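Local coordinates for protein Two-component system sensor histidine kinase (Bacteroides thetaiotaomicron, PDB 3OTT) that probably senses saccharides through this extracellular part, built of beta-propellers and a beta-sandwich, and signals as a membrane-bound histidine kinase, at residues Asn121-Tyr126 with Thr134-Arg139; Ala109-Thr114 with Lys155-Tyr160; Leu197-Thr200 with Val205-Gly208. All blocks are in the same frame, centred on the assembly; numbering follows the deposited sequence.

Contact 1: Asn121-Tyr126 with Thr134-Arg139; sequences NGLYTY and TSFDTR
The outer hairpin of a four-stranded propeller blade joins Leu123, Tyr124 and Thr125 of strand 122-127 to Phe136, Ser135 and Thr134 of the edge strand 133-136. Hydrogen-bonded and non-hydrogen-bonded pairs alternate along the two antiparallel strands. Thr125 and Thr134 form a hydrogen-bonded pair, Thr125 N giving to Thr134 O at 2.8 Å and Thr134 N returning a bond to Thr125 O at 3.0 Å. Two residues on, Phe136 N gives to Leu123 O, also at 2.8 Å. Between them Tyr124 faces Ser135 as a non-hydrogen-bonded pair, and Tyr124 CA lies 3.2 Å from Thr134 O in a CH...O contact.

Phe136 carries much of the apolar packing. With CG beside its backbone N (chi1 -67°), the ring leans toward the neighbouring strand edge-on, CE1 reaching 3.7 Å from Thr125 CB, while Leu123 CD2 meets Phe136 CB at 4.1 Å. The ring also meets Trp116 of strand 114-119, the next strand inward, so a large flat residue here joins three strands of the propeller blade on one face. Beta-branched Thr125 and Thr134 suit an extended backbone and lie side by side on this face, CG2 of Thr125 being 3.9 Å from CB of Thr134.

On the reverse face the Tyr124 ring runs obliquely past Ser135, with CD2 3.9 Å from Ser135 CA; a small serine lets the ring lie close to the backbone. The phenol reaches back over Gly122, where a CB would collide with Tyr124 OH, and the unusual backbone angles there also suit only a residue lacking one. Beyond the strand Asp137 caps the short helix 138-141, OD1 accepting from Arg140 N and OD2, weakly, from Arg139 N.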
loop_
_atom_site.group_PDB
_atom_site.type_symbol
_atom_site.label_atom_id
_atom_site.label_comp_id
_atom_site.label_asym_id
_atom_site.label_seq_id
_atom_site.Cartn_x
_atom_site.Cartn_y
_atom_site.Cartn_z
ATOM N N ASN B 121 -34.485 0.023 -19.029
ATOM C CA ASN B 121 -35.390 1.099 -18.592
ATOM C C ASN B 121 -35.178 1.728 -17.211
ATOM O O ASN B 121 -36.129 2.055 -16.542
ATOM C CB ASN B 121 -36.887 0.751 -18.857
ATOM C CG ASN B 121 -37.801 2.061 -19.009
ATOM O OD1 ASN B 121 -38.770 2.274 -18.253
ATOM N ND2 ASN B 121 -37.465 2.905 -19.980
ATOM N N GLY B 122 -33.930 1.931 -16.797
ATOM C CA GLY B 122 -33.626 2.725 -15.613
ATOM C C GLY B 122 -32.217 2.475 -15.069
ATOM O O GLY B 122 -31.519 1.521 -15.464
ATOM N N LEU B 123 -31.814 3.358 -14.159
ATOM C CA LEU B 123 -30.554 3.323 -13.495
ATOM C C LEU B 123 -30.842 3.185 -12.023
ATOM O O LEU B 123 -31.767 3.853 -11.497
ATOM C CB LEU B 123 -29.757 4.628 -13.739
ATOM C CG LEU B 123 -28.409 4.814 -13.028
ATOM C CD1 LEU B 123 -27.339 3.816 -13.566
ATOM C CD2 LEU B 123 -27.894 6.288 -13.130
ATOM N N TYR B 124 -30.042 2.330 -11.348
ATOM C CA TYR B 124 -30.362 1.988 -9.967
ATOM C C TYR B 124 -29.111 1.909 -9.128
ATOM O O TYR B 124 -27.998 1.711 -9.626
ATOM C CB TYR B 124 -31.126 0.625 -9.879
ATOM C CG TYR B 124 -32.341 0.586 -10.775
ATOM C CD1 TYR B 124 -32.217 0.301 -12.136
ATOM C CD2 TYR B 124 -33.616 0.873 -10.261
ATOM C CE1 TYR B 124 -33.346 0.277 -12.968
ATOM C CE2 TYR B 124 -34.725 0.827 -11.057
ATOM C CZ TYR B 124 -34.580 0.557 -12.415
ATOM O OH TYR B 124 -35.683 0.518 -13.200
ATOM N N THR B 125 -29.322 2.029 -7.842
ATOM C CA THR B 125 -28.313 1.741 -6.877
ATOM C C THR B 125 -28.785 0.581 -6.000
ATOM O O THR B 125 -29.998 0.414 -5.734
ATOM C CB THR B 125 -28.018 3.066 -6.160
ATOM O OG1 THR B 125 -26.754 3.576 -6.626
ATOM C CG2 THR B 125 -28.050 3.002 -4.763
ATOM N N TYR B 126 -27.829 -0.252 -5.586
ATOM C CA TYR B 126 -28.115 -1.351 -4.681
ATOM C C TYR B 126 -27.080 -1.421 -3.578
ATOM O O TYR B 126 -25.918 -1.696 -3.834
ATOM C CB TYR B 126 -28.152 -2.676 -5.437
ATOM C CG TYR B 126 -28.625 -3.856 -4.601
ATOM C CD1 TYR B 126 -29.830 -3.790 -3.869
ATOM C CD2 TYR B 126 -27.871 -5.038 -4.525
ATOM C CE1 TYR B 126 -30.306 -4.885 -3.117
ATOM C CE2 TYR B 126 -28.328 -6.134 -3.769
ATOM C CZ TYR B 126 -29.535 -6.058 -3.071
ATOM O OH TYR B 126 -29.973 -7.141 -2.317
ATOM N N THR B 134 -32.542 1.813 -5.069
ATOM C CA THR B 134 -32.874 3.210 -5.234
ATOM C C THR B 134 -32.824 3.446 -6.710
ATOM O O THR B 134 -31.906 2.995 -7.367
ATOM C CB THR B 134 -31.805 4.144 -4.622
ATOM O OG1 THR B 134 -31.813 4.040 -3.191
ATOM C CG2 THR B 134 -32.075 5.582 -5.016
ATOM N N SER B 135 -33.778 4.215 -7.207
ATOM C CA SER B 135 -33.964 4.425 -8.610
ATOM C C SER B 135 -33.549 5.819 -8.973
ATOM O O SER B 135 -33.727 6.724 -8.192
ATOM C CB SER B 135 -35.443 4.249 -8.914
ATOM O OG SER B 135 -35.730 4.610 -10.242
ATOM N N PHE B 136 -33.007 5.979 -10.174
ATOM C CA PHE B 136 -32.623 7.268 -10.708
ATOM C C PHE B 136 -33.254 7.446 -12.038
ATOM O O PHE B 136 -33.214 6.543 -12.889
ATOM C CB PHE B 136 -31.109 7.357 -10.872
ATOM C CG PHE B 136 -30.383 7.342 -9.576
ATOM C CD1 PHE B 136 -29.993 6.130 -9.001
ATOM C CD2 PHE B 136 -30.171 8.527 -8.882
ATOM C CE1 PHE B 136 -29.393 6.098 -7.779
ATOM C CE2 PHE B 136 -29.536 8.497 -7.664
ATOM C CZ PHE B 136 -29.147 7.295 -7.118
ATOM N N ASP B 137 -33.822 8.620 -12.270
ATOM C CA ASP B 137 -34.421 8.783 -13.583
ATOM C C ASP B 137 -34.243 10.130 -14.298
ATOM O O ASP B 137 -33.518 11.037 -13.857
ATOM C CB ASP B 137 -35.888 8.302 -13.564
ATOM C CG ASP B 137 -36.860 9.368 -13.075
ATOM O OD1 ASP B 137 -36.598 10.066 -12.065
ATOM O OD2 ASP B 137 -37.910 9.503 -13.740
ATOM N N THR B 138 -34.936 10.208 -15.421
ATOM C CA THR B 138 -34.980 11.375 -16.301
ATOM C C THR B 138 -35.565 12.648 -15.638
ATOM O O THR B 138 -34.941 13.691 -15.604
ATOM C CB THR B 138 -35.694 10.914 -17.611
ATOM O OG1 THR B 138 -34.954 11.352 -18.741
ATOM C CG2 THR B 138 -37.125 11.339 -17.702
ATOM N N ARG B 139 -36.747 12.519 -15.060
ATOM C CA ARG B 139 -37.469 13.602 -14.404
ATOM C C ARG B 139 -36.906 14.028 -13.045
ATOM O O ARG B 139 -36.631 15.220 -12.836
ATOM C CB ARG B 139 -38.925 13.189 -14.270
ATOM C CG ARG B 139 -39.630 13.382 -15.591
ATOM C CD ARG B 139 -40.861 12.503 -15.826
ATOM N NE ARG B 139 -41.108 12.380 -17.276
ATOM C CZ ARG B 139 -41.657 13.330 -18.041
ATOM N NH1 ARG B 139 -42.049 14.489 -17.509
ATOM N NH2 ARG B 139 -41.813 13.120 -19.347
#

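Contact 2: Ala109-Thr114 with Lys155-Tyr160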
loop_
_atom_site.group_PDB
_atom_site.type_symbol
_atom_site.label_atom_id
_atom_site.label_comp_id
_atom_site.label_asym_id
_atom_site.label_seq_id
_atom_site.Cartn_x
_atom_site.Cartn_y
_atom_site.Cartn_z
ATOM N N ALA B 109 -21.494 -1.564 -11.838
ATOM C CA ALA B 109 -20.236 -0.997 -11.351
ATOM C C ALA B 109 -20.366 -0.820 -9.880
ATOM O O ALA B 109 -21.387 -0.266 -9.408
ATOM C CB ALA B 109 -19.951 0.316 -12.013
ATOM N N LEU B 110 -19.369 -1.311 -9.141
ATOM C CA LEU B 110 -19.314 -1.122 -7.672
ATOM C C LEU B 110 -18.719 0.227 -7.268
ATOM O O LEU B 110 -17.760 0.698 -7.910
ATOM C CB LEU B 110 -18.349 -2.109 -7.088
ATOM C CG LEU B 110 -18.908 -3.390 -6.568
ATOM C CD1 LEU B 110 -17.716 -4.359 -6.394
ATOM C CD2 LEU B 110 -19.687 -3.125 -5.240
ATOM N N GLN B 111 -19.245 0.797 -6.190
ATOM C CA GLN B 111 -18.742 1.999 -5.601
ATOM C C GLN B 111 -18.727 1.731 -4.107
ATOM O O GLN B 111 -19.722 1.919 -3.451
ATOM C CB GLN B 111 -19.636 3.221 -5.942
ATOM C CG GLN B 111 -18.986 4.573 -5.544
ATOM C CD GLN B 111 -19.911 5.729 -5.677
ATOM O OE1 GLN B 111 -21.127 5.568 -5.778
ATOM N NE2 GLN B 111 -19.347 6.913 -5.726
ATOM N N GLY B 112 -17.601 1.225 -3.578
ATOM C CA GLY B 112 -17.528 0.909 -2.174
ATOM C C GLY B 112 -18.486 -0.239 -1.951
ATOM O O GLY B 112 -18.323 -1.301 -2.562
ATOM N N ASP B 113 -19.496 -0.045 -1.117
ATOM C CA ASP B 113 -20.428 -1.143 -0.834
ATOM C C ASP B 113 -21.786 -0.890 -1.441
ATOM O O ASP B 113 -22.775 -1.342 -0.948
ATOM C CB ASP B 113 -20.546 -1.306 0.654
ATOM C CG ASP B 113 -20.847 -2.743 1.066
ATOM O OD1 ASP B 113 -20.406 -3.669 0.391
ATOM O OD2 ASP B 113 -21.512 -2.926 2.092
ATOM N N THR B 114 -21.803 -0.111 -2.524
ATOM C CA THR B 114 -22.967 0.142 -3.306
ATOM C C THR B 114 -22.732 -0.348 -4.741
ATOM O O THR B 114 -21.732 0.035 -5.354
ATOM C CB THR B 114 -23.258 1.633 -3.331
ATOM O OG1 THR B 114 -23.581 2.053 -2.006
ATOM C CG2 THR B 114 -24.449 1.877 -4.154
ATOM N N LYS B 155 -11.097 6.264 -10.153
ATOM C CA LYS B 155 -10.261 6.243 -8.935
ATOM C C LYS B 155 -10.568 7.390 -7.976
ATOM O O LYS B 155 -10.381 7.276 -6.769
ATOM C CB LYS B 155 -8.793 6.310 -9.324
ATOM C CG LYS B 155 -8.047 5.003 -9.170
ATOM C CD LYS B 155 -8.805 3.757 -9.753
ATOM C CE LYS B 155 -8.097 2.484 -9.281
ATOM N NZ LYS B 155 -8.593 1.323 -10.053
ATOM N N ASP B 156 -11.055 8.488 -8.513
ATOM C CA ASP B 156 -11.403 9.651 -7.695
ATOM C C ASP B 156 -12.880 9.586 -7.371
ATOM O O ASP B 156 -13.460 10.553 -6.967
ATOM C CB ASP B 156 -11.063 10.928 -8.467
ATOM C CG ASP B 156 -11.425 10.812 -9.956
ATOM O OD1 ASP B 156 -12.639 10.752 -10.283
ATOM O OD2 ASP B 156 -10.493 10.719 -10.815
ATOM N N ASN B 157 -13.480 8.415 -7.558
ATOM C CA ASN B 157 -14.823 8.120 -7.014
ATOM C C ASN B 157 -15.951 8.902 -7.711
ATOM O O ASN B 157 -16.959 9.176 -7.110
ATOM C CB ASN B 157 -14.923 8.364 -5.499
ATOM C CG ASN B 157 -16.049 7.535 -4.845
ATOM O OD1 ASN B 157 -16.303 6.388 -5.225
ATOM N ND2 ASN B 157 -16.726 8.122 -3.869
ATOM N N GLN B 158 -15.769 9.252 -8.972
ATOM C CA GLN B 158 -16.830 9.841 -9.790
ATOM C C GLN B 158 -17.590 8.726 -10.504
ATOM O O GLN B 158 -16.996 7.668 -10.795
ATOM C CB GLN B 158 -16.199 10.744 -10.863
ATOM C CG GLN B 158 -15.510 11.987 -10.294
ATOM C CD GLN B 158 -16.511 13.039 -9.923
ATOM O OE1 GLN B 158 -17.189 12.915 -8.917
ATOM N NE2 GLN B 158 -16.657 14.059 -10.768
ATOM N N ILE B 159 -18.868 8.978 -10.839
ATOM C CA ILE B 159 -19.662 8.004 -11.562
ATOM C C ILE B 159 -20.071 8.536 -12.907
ATOM O O ILE B 159 -20.789 9.544 -12.978
ATOM C CB ILE B 159 -20.916 7.576 -10.774
ATOM C CG1 ILE B 159 -20.573 7.065 -9.360
ATOM C CG2 ILE B 159 -21.743 6.625 -11.555
ATOM C CD1 ILE B 159 -19.825 5.727 -9.302
ATOM N N TYR B 160 -19.665 7.806 -13.964
ATOM C CA TYR B 160 -19.945 8.162 -15.341
ATOM C C TYR B 160 -20.981 7.225 -15.893
ATOM O O TYR B 160 -20.855 6.027 -15.743
ATOM C CB TYR B 160 -18.658 8.161 -16.199
ATOM C CG TYR B 160 -17.748 9.350 -15.904
ATOM C CD1 TYR B 160 -16.804 9.272 -14.922
ATOM C CD2 TYR B 160 -17.871 10.548 -16.608
ATOM C CE1 TYR B 160 -15.950 10.312 -14.654
ATOM C CE2 TYR B 160 -17.052 11.644 -16.331
ATOM C CZ TYR B 160 -16.105 11.515 -15.320
ATOM O OH TYR B 160 -15.276 12.550 -15.000
#
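The side chain of Gln111 runs out almost straight, CG anti to the backbone N (chi1 -169°) and the chain extended beyond it, while Asn157 swings its own amide (chi1 -156°) across at about a right angle to meet it. Gln111 NE2 gives a hydrogen bond to Asn157 OD1 at 3.1 Å. The acceptor lies in the plane of the glutamine amide, but the donor stands above the carbonyl plane of the asparagine, with a C=O...donor angle of only 95°, so the donor is not directed at a lone pair of Asn157 OD1. Asn157 OD1 also accepts from Arg153 NH1, and Gln111 OE1 accepts from Trp116 NE1. Glutamine thus serves as both donor and acceptor, and its bond to Trp116 helps fix which way its amide is turned.

Ile159 lays CD1 over one face of the glutamine amide, 3.6 Å from Gln111 CD, and its CG1 lies 3.9 Å from Gln111 OE1. Gln111 also begins a type II' turn closed by Thr114, in which Gly112 takes the positive phi that a residue without a side chain adopts easily. Asn157, too, has a positive phi, which asparagine tolerates well. The contact joins the inner hairpin of blade 105-136 to the turn holding Asn157 and the start of strand 159-163 in the following blade, the face-to-face packing of successive blades typical of a beta-propeller.

Contact 3: Leu197-Thr200 with Val205-Gly208; sequences LEDT and VWIG
Leu197 and Trp206 form an antiparallel hydrogen-bonded pair, Trp206 N giving to Leu197 O at 2.8 Å and Leu197 N to Trp206 O at 3.0 Å, and one step along Glu198 and Val205 make the non-hydrogen-bonded pair.

The indole of Trp206 is the chief side-chain partner. Its CG sits beside the backbone N (chi1 -62°), which leans the ring past Leu197 toward the C-terminal end of strand 193-199, where its pyrrole edge reaches Asp199. There Trp206 NE1 gives a hydrogen bond to Asp199 OD2 at 3.0 Å, practically straight (179°) and within the ring plane; the carboxylate uses its anti lone pair and lies nearly coplanar with the indole. This hairpin forms the two inner strands of a propeller blade, and on its Trp206 face the next blade packs through Leu237 and Leu245, with Tyr256 meeting the indole edge-to-face. Tryptophan suits the site because it offers a wide apolar surface to that interface and yet carries a hydrogen-bond donor at its rim. With an alanine in place of Trp206, Asp199 would probably lose its indole donor and a gap is likely to open against Leu237 and Tyr256. Asp199 OD2 also forms a salt bridge with Arg202 in the connecting turn, so the buried carboxylate is held both by a charge and by the N-H of the ring.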
loop_
_atom_site.group_PDB
_atom_site.type_symbol
_atom_site.label_atom_id
_atom_site.label_comp_id
_atom_site.label_asym_id
_atom_site.label_seq_id
_atom_site.Cartn_x
_atom_site.Cartn_y
_atom_site.Cartn_z
ATOM N N LEU B 197 -14.290 3.716 -20.275
ATOM C CA LEU B 197 -13.091 3.155 -19.679
ATOM C C LEU B 197 -12.207 4.254 -19.111
ATOM O O LEU B 197 -11.829 5.240 -19.814
ATOM C CB LEU B 197 -12.282 2.323 -20.691
ATOM C CG LEU B 197 -10.988 1.675 -20.127
ATOM C CD1 LEU B 197 -11.225 0.443 -19.226
ATOM C CD2 LEU B 197 -10.000 1.321 -21.235
ATOM N N GLU B 198 -11.845 4.078 -17.855
ATOM C CA GLU B 198 -10.938 5.003 -17.226
ATOM C C GLU B 198 -9.525 4.641 -17.593
ATOM O O GLU B 198 -9.187 3.481 -17.627
ATOM C CB GLU B 198 -11.066 4.954 -15.730
ATOM C CG GLU B 198 -10.117 5.957 -15.041
ATOM C CD GLU B 198 -10.051 5.813 -13.521
ATOM O OE1 GLU B 198 -10.244 4.668 -12.971
ATOM O OE2 GLU B 198 -9.778 6.856 -12.889
ATOM N N ASP B 199 -8.687 5.659 -17.824
ATOM C CA ASP B 199 -7.269 5.486 -18.159
ATOM C C ASP B 199 -6.472 6.431 -17.261
ATOM O O ASP B 199 -6.366 7.611 -17.577
ATOM C CB ASP B 199 -7.063 5.920 -19.630
ATOM C CG ASP B 199 -5.655 5.635 -20.158
ATOM O OD1 ASP B 199 -4.730 5.467 -19.348
ATOM O OD2 ASP B 199 -5.478 5.540 -21.400
ATOM N N THR B 200 -5.884 5.917 -16.174
ATOM C CA THR B 200 -5.122 6.731 -15.178
ATOM C C THR B 200 -3.784 7.236 -15.705
ATOM O O THR B 200 -3.243 8.221 -15.209
ATOM C CB THR B 200 -4.912 5.972 -13.870
ATOM O OG1 THR B 200 -4.347 4.683 -14.150
ATOM C CG2 THR B 200 -6.248 5.730 -13.220
ATOM N N VAL B 205 -11.169 9.681 -19.525
ATOM C CA VAL B 205 -12.153 8.635 -19.698
ATOM C C VAL B 205 -12.346 8.458 -21.180
ATOM O O VAL B 205 -12.740 9.379 -21.842
ATOM C CB VAL B 205 -13.469 9.047 -19.087
ATOM C CG1 VAL B 205 -14.535 7.955 -19.293
ATOM C CG2 VAL B 205 -13.280 9.305 -17.602
ATOM N N TRP B 206 -12.065 7.258 -21.700
ATOM C CA TRP B 206 -12.464 6.855 -23.035
ATOM C C TRP B 206 -13.926 6.526 -23.174
ATOM O O TRP B 206 -14.501 5.935 -22.276
ATOM C CB TRP B 206 -11.693 5.640 -23.407
ATOM C CG TRP B 206 -10.234 5.823 -23.477
ATOM C CD1 TRP B 206 -9.304 5.536 -22.513
ATOM C CD2 TRP B 206 -9.517 6.249 -24.630
ATOM N NE1 TRP B 206 -8.037 5.795 -22.994
ATOM C CE2 TRP B 206 -8.143 6.208 -24.306
ATOM C CE3 TRP B 206 -9.912 6.641 -25.930
ATOM C CZ2 TRP B 206 -7.154 6.544 -25.221
ATOM C CZ3 TRP B 206 -8.897 6.992 -26.871
ATOM C CH2 TRP B 206 -7.546 6.936 -26.496
ATOM N N ILE B 207 -14.522 6.951 -24.283
ATOM C CA ILE B 207 -15.967 6.903 -24.549
ATOM C C ILE B 207 -16.226 6.351 -25.954
ATOM O O ILE B 207 -15.841 6.933 -26.947
ATOM C CB ILE B 207 -16.591 8.320 -24.464
ATOM C CG1 ILE B 207 -16.204 8.987 -23.118
ATOM C CG2 ILE B 207 -18.117 8.211 -24.536
ATOM C CD1 ILE B 207 -16.142 10.485 -23.191
ATOM N N GLY B 208 -16.787 5.164 -26.035
ATOM C CA GLY B 208 -17.078 4.553 -27.332
ATOM C C GLY B 208 -18.557 4.656 -27.652
ATOM O O GLY B 208 -19.425 4.346 -26.837
#

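In the fold
All three contacts lie in the first of the two seven-bladed propellers, in three successive four-stranded blades. Contact 1 is in the outer half of the blade 105-136; contact 2 ties that blade's inner hairpin to the blade 148-180; contact 3 is in the inner half of the blade 193-229. Along the chain contact 1 is nested within the loop closed by contact 2, and contact 3 follows. Centres are about 16 Å apart for contacts 1 and 2, about 14 Å for 2 and 3, about 23 Å for 1 and 3. Thr114 packs on Thr125 within one blade, whereas Lys155 N probably hydrogen-bonds to Glu198 OE2 across blades, so packing and bonding together connect all three.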